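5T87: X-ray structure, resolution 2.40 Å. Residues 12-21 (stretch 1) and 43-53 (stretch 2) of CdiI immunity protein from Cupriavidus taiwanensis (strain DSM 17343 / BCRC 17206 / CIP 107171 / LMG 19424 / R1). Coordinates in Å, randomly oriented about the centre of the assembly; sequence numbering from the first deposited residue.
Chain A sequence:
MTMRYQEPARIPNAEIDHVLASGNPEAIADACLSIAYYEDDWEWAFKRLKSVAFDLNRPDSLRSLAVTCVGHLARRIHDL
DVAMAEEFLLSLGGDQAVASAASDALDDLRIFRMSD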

# COMPACT_ATOMS: atom_id res chain seq x y z
N PRO A 12 -16.52 5.19 -8.31
CA PRO A 12 -17.66 4.30 -8.14
C PRO A 12 -17.35 2.91 -8.67
O PRO A 12 -16.66 2.77 -9.69
CB PRO A 12 -18.76 4.95 -8.97
CG PRO A 12 -18.40 6.37 -9.02
CD PRO A 12 -16.90 6.38 -9.10
N ASN A 13 -17.86 1.90 -7.96
CA ASN A 13 -17.67 0.50 -8.31
C ASN A 13 -17.96 0.22 -9.79
O ASN A 13 -17.16 -0.38 -10.50
CB ASN A 13 -18.56 -0.36 -7.41
CG ASN A 13 -18.21 -1.84 -7.44
OD1 ASN A 13 -18.42 -2.52 -8.45
ND2 ASN A 13 -17.71 -2.35 -6.31
N ALA A 14 -19.10 0.72 -10.26
CA ALA A 14 -19.58 0.50 -11.63
C ALA A 14 -18.64 0.97 -12.75
O ALA A 14 -18.74 0.50 -13.88
CB ALA A 14 -20.94 1.17 -11.81
N GLU A 15 -17.74 1.90 -12.46
CA GLU A 15 -16.85 2.45 -13.49
C GLU A 15 -15.49 1.76 -13.54
O GLU A 15 -14.74 1.96 -14.50
CB GLU A 15 -16.70 3.97 -13.28
CG GLU A 15 -18.04 4.71 -13.37
CD GLU A 15 -17.94 6.22 -13.16
OE1 GLU A 15 -16.81 6.77 -13.06
OE2 GLU A 15 -19.01 6.86 -13.10
N ILE A 16 -15.20 0.92 -12.55
CA ILE A 16 -13.85 0.41 -12.32
C ILE A 16 -13.32 -0.44 -13.48
O ILE A 16 -12.20 -0.21 -13.96
CB ILE A 16 -13.80 -0.39 -10.99
CG1 ILE A 16 -13.97 0.54 -9.78
CG2 ILE A 16 -12.51 -1.20 -10.84
CD1 ILE A 16 -12.72 1.30 -9.38
N ASP A 17 -14.10 -1.41 -13.92
CA ASP A 17 -13.66 -2.34 -14.96
C ASP A 17 -13.38 -1.65 -16.30
O ASP A 17 -12.47 -2.07 -17.02
CB ASP A 17 -14.67 -3.47 -15.16
CG ASP A 17 -14.76 -4.38 -13.96
OD1 ASP A 17 -13.72 -4.68 -13.34
OD2 ASP A 17 -15.89 -4.80 -13.62
N HIS A 18 -14.15 -0.62 -16.61
CA HIS A 18 -13.88 0.19 -17.79
C HIS A 18 -12.54 0.92 -17.66
O HIS A 18 -11.74 0.93 -18.59
CB HIS A 18 -15.01 1.17 -18.08
CG HIS A 18 -14.76 2.01 -19.29
ND1 HIS A 18 -14.69 3.39 -19.26
CD2 HIS A 18 -14.50 1.65 -20.58
CE1 HIS A 18 -14.44 3.85 -20.47
NE2 HIS A 18 -14.31 2.82 -21.29
N VAL A 19 -12.28 1.50 -16.49
CA VAL A 19 -11.04 2.21 -16.24
C VAL A 19 -9.84 1.27 -16.36
O VAL A 19 -8.78 1.67 -16.85
CB VAL A 19 -11.04 2.86 -14.84
CG1 VAL A 19 -9.66 3.42 -14.49
CG2 VAL A 19 -12.09 3.96 -14.76
N LEU A 20 -10.00 0.04 -15.90
CA LEU A 20 -8.90 -0.93 -15.94
C LEU A 20 -8.63 -1.49 -17.34
O LEU A 20 -7.53 -1.98 -17.60
CB LEU A 20 -9.19 -2.11 -15.00
CG LEU A 20 -9.17 -1.84 -13.50
CD1 LEU A 20 -9.47 -3.15 -12.79
CD2 LEU A 20 -7.84 -1.28 -13.05
N ALA A 21 -9.64 -1.47 -18.21
CA ALA A 21 -9.50 -1.92 -19.59
C ALA A 21 -8.82 -0.84 -20.44
O ALA A 21 -7.81 -1.10 -21.09
CB ALA A 21 -10.86 -2.26 -20.17
N GLU A 43 -13.45 -10.77 -2.38
CA GLU A 43 -13.38 -11.58 -3.59
C GLU A 43 -13.44 -10.72 -4.84
O GLU A 43 -12.61 -10.86 -5.73
CB GLU A 43 -14.47 -12.66 -3.61
CG GLU A 43 -14.28 -13.73 -2.54
CD GLU A 43 -13.09 -14.65 -2.76
OE1 GLU A 43 -12.61 -14.79 -3.90
OE2 GLU A 43 -12.64 -15.29 -1.78
N TRP A 44 -14.42 -9.83 -4.91
CA TRP A 44 -14.55 -8.91 -6.04
C TRP A 44 -13.28 -8.06 -6.25
O TRP A 44 -12.79 -7.92 -7.36
CB TRP A 44 -15.76 -8.00 -5.81
CG TRP A 44 -16.14 -7.19 -6.97
CD1 TRP A 44 -17.04 -7.52 -7.95
CD2 TRP A 44 -15.66 -5.89 -7.28
NE1 TRP A 44 -17.14 -6.48 -8.86
CE2 TRP A 44 -16.30 -5.47 -8.47
CE3 TRP A 44 -14.74 -5.03 -6.66
CZ2 TRP A 44 -16.06 -4.24 -9.04
CZ3 TRP A 44 -14.50 -3.81 -7.24
CH2 TRP A 44 -15.15 -3.42 -8.43
N ALA A 45 -12.76 -7.52 -5.16
CA ALA A 45 -11.57 -6.67 -5.21
C ALA A 45 -10.26 -7.42 -5.49
O ALA A 45 -9.43 -6.93 -6.25
CB ALA A 45 -11.45 -5.89 -3.91
N PHE A 46 -10.08 -8.58 -4.85
CA PHE A 46 -8.84 -9.39 -4.94
C PHE A 46 -8.66 -9.86 -6.37
O PHE A 46 -7.58 -9.74 -6.93
CB PHE A 46 -8.92 -10.57 -3.96
CG PHE A 46 -7.73 -11.50 -3.96
CD1 PHE A 46 -6.44 -11.02 -3.83
CD2 PHE A 46 -7.92 -12.88 -3.99
CE1 PHE A 46 -5.36 -11.89 -3.79
CE2 PHE A 46 -6.84 -13.76 -3.96
CZ PHE A 46 -5.56 -13.26 -3.84
N LYS A 47 -9.75 -10.35 -6.96
CA LYS A 47 -9.82 -10.72 -8.39
C LYS A 47 -9.25 -9.63 -9.31
O LYS A 47 -8.45 -9.91 -10.20
CB LYS A 47 -11.27 -11.03 -8.74
CG LYS A 47 -11.60 -11.19 -10.21
CD LYS A 47 -13.05 -11.61 -10.41
CE LYS A 47 -13.55 -11.16 -11.78
NZ LYS A 47 -15.02 -11.36 -12.01
N ARG A 48 -9.66 -8.39 -9.08
CA ARG A 48 -9.29 -7.29 -9.96
C ARG A 48 -7.87 -6.83 -9.79
O ARG A 48 -7.17 -6.60 -10.79
CB ARG A 48 -10.26 -6.13 -9.81
CG ARG A 48 -11.52 -6.39 -10.60
CD ARG A 48 -12.72 -5.63 -10.06
NE ARG A 48 -13.88 -5.91 -10.91
CZ ARG A 48 -14.59 -7.03 -10.88
NH1 ARG A 48 -14.31 -8.00 -10.02
NH2 ARG A 48 -15.61 -7.18 -11.71
N LEU A 49 -7.43 -6.71 -8.55
CA LEU A 49 -6.02 -6.42 -8.25
C LEU A 49 -5.03 -7.46 -8.84
O LEU A 49 -3.98 -7.10 -9.38
CB LEU A 49 -5.81 -6.28 -6.75
CG LEU A 49 -6.54 -5.08 -6.11
CD1 LEU A 49 -6.27 -5.03 -4.61
CD2 LEU A 49 -6.13 -3.76 -6.75
N LYS A 50 -5.39 -8.74 -8.75
CA LYS A 50 -4.58 -9.82 -9.31
C LYS A 50 -4.45 -9.73 -10.83
O LYS A 50 -3.38 -9.98 -11.37
CB LYS A 50 -5.17 -11.18 -8.94
CG LYS A 50 -5.00 -11.59 -7.48
CD LYS A 50 -5.19 -13.09 -7.29
CE LYS A 50 -6.62 -13.52 -7.54
NZ LYS A 50 -6.72 -14.99 -7.42
N SER A 51 -5.54 -9.40 -11.52
CA SER A 51 -5.48 -9.29 -12.97
C SER A 51 -4.49 -8.18 -13.40
O SER A 51 -3.83 -8.30 -14.44
CB SER A 51 -6.87 -9.01 -13.57
OG SER A 51 -7.26 -7.67 -13.29
N VAL A 52 -4.38 -7.13 -12.60
CA VAL A 52 -3.39 -6.06 -12.89
C VAL A 52 -1.98 -6.54 -12.55
O VAL A 52 -1.07 -6.42 -13.38
CB VAL A 52 -3.73 -4.77 -12.14
CG1 VAL A 52 -2.64 -3.71 -12.36
CG2 VAL A 52 -5.07 -4.25 -12.61
N ALA A 53 -1.83 -7.12 -11.37
CA ALA A 53 -0.55 -7.64 -10.92
C ALA A 53 0.06 -8.68 -11.86
O ALA A 53 1.29 -8.69 -12.04
CB ALA A 53 -0.67 -8.20 -9.52

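Two helical segments of the CdiI immunity protein lie side by side and nearly parallel: the axes of helices 16-21 and 43-53 run in the same N-to-C direction, 5° apart, with a closest approach of 11.8 Å. That spacing leaves the backbones apart and the contact to side chains, which bury 312 Å² in total. The register advances in step, Asn13 near Ala45, Asp17 near Arg48 and Leu20 near Val52, so successive turns of one stretch meet successive turns of the other.

Pro12 makes no contact across the gap, but its carbonyl O accepts a hydrogen bond from Glu15 N (3.1 Å) as the chain turns. Asn13 points its CB sideways, yet its amide reaches the Trp44 indole: OD1 lies 3.0 Å from Trp44 CZ2, and ND2 sits over one face of the ring while hydrogen bonding elsewhere in the structure. Ala14 faces away. Ile16, buried and directed toward stretch 2, meets the same indole at its edge, with Ile16 CB 4.2 Å from Trp44 CH2, an apolar contact.

Asp17 supplies the charged link. Its carboxylate pairs with the Arg48 guanidinium through two hydrogen bonds within a salt bridge, Arg48 NE to Asp17 OD1 at 2.7 Å and Arg48 NH2 to Asp17 OD2 at 3.1 Å; the second is the straighter, at 167° against 136°. Asp17 OD1 lies near the guanidinium plane, where the N-H groups point. Arg48 NH1 also donates to Trp44 O (3.1 Å), one turn earlier, tying the guanidinium to its own helix.

His18 and Val19 stay out of reach. Leu20 then closes the contact with hydrocarbon: CD1 lies 4.3 Å from Arg48 CB, and CD2 packs 4.1 Å from CG2 of the buried Val52.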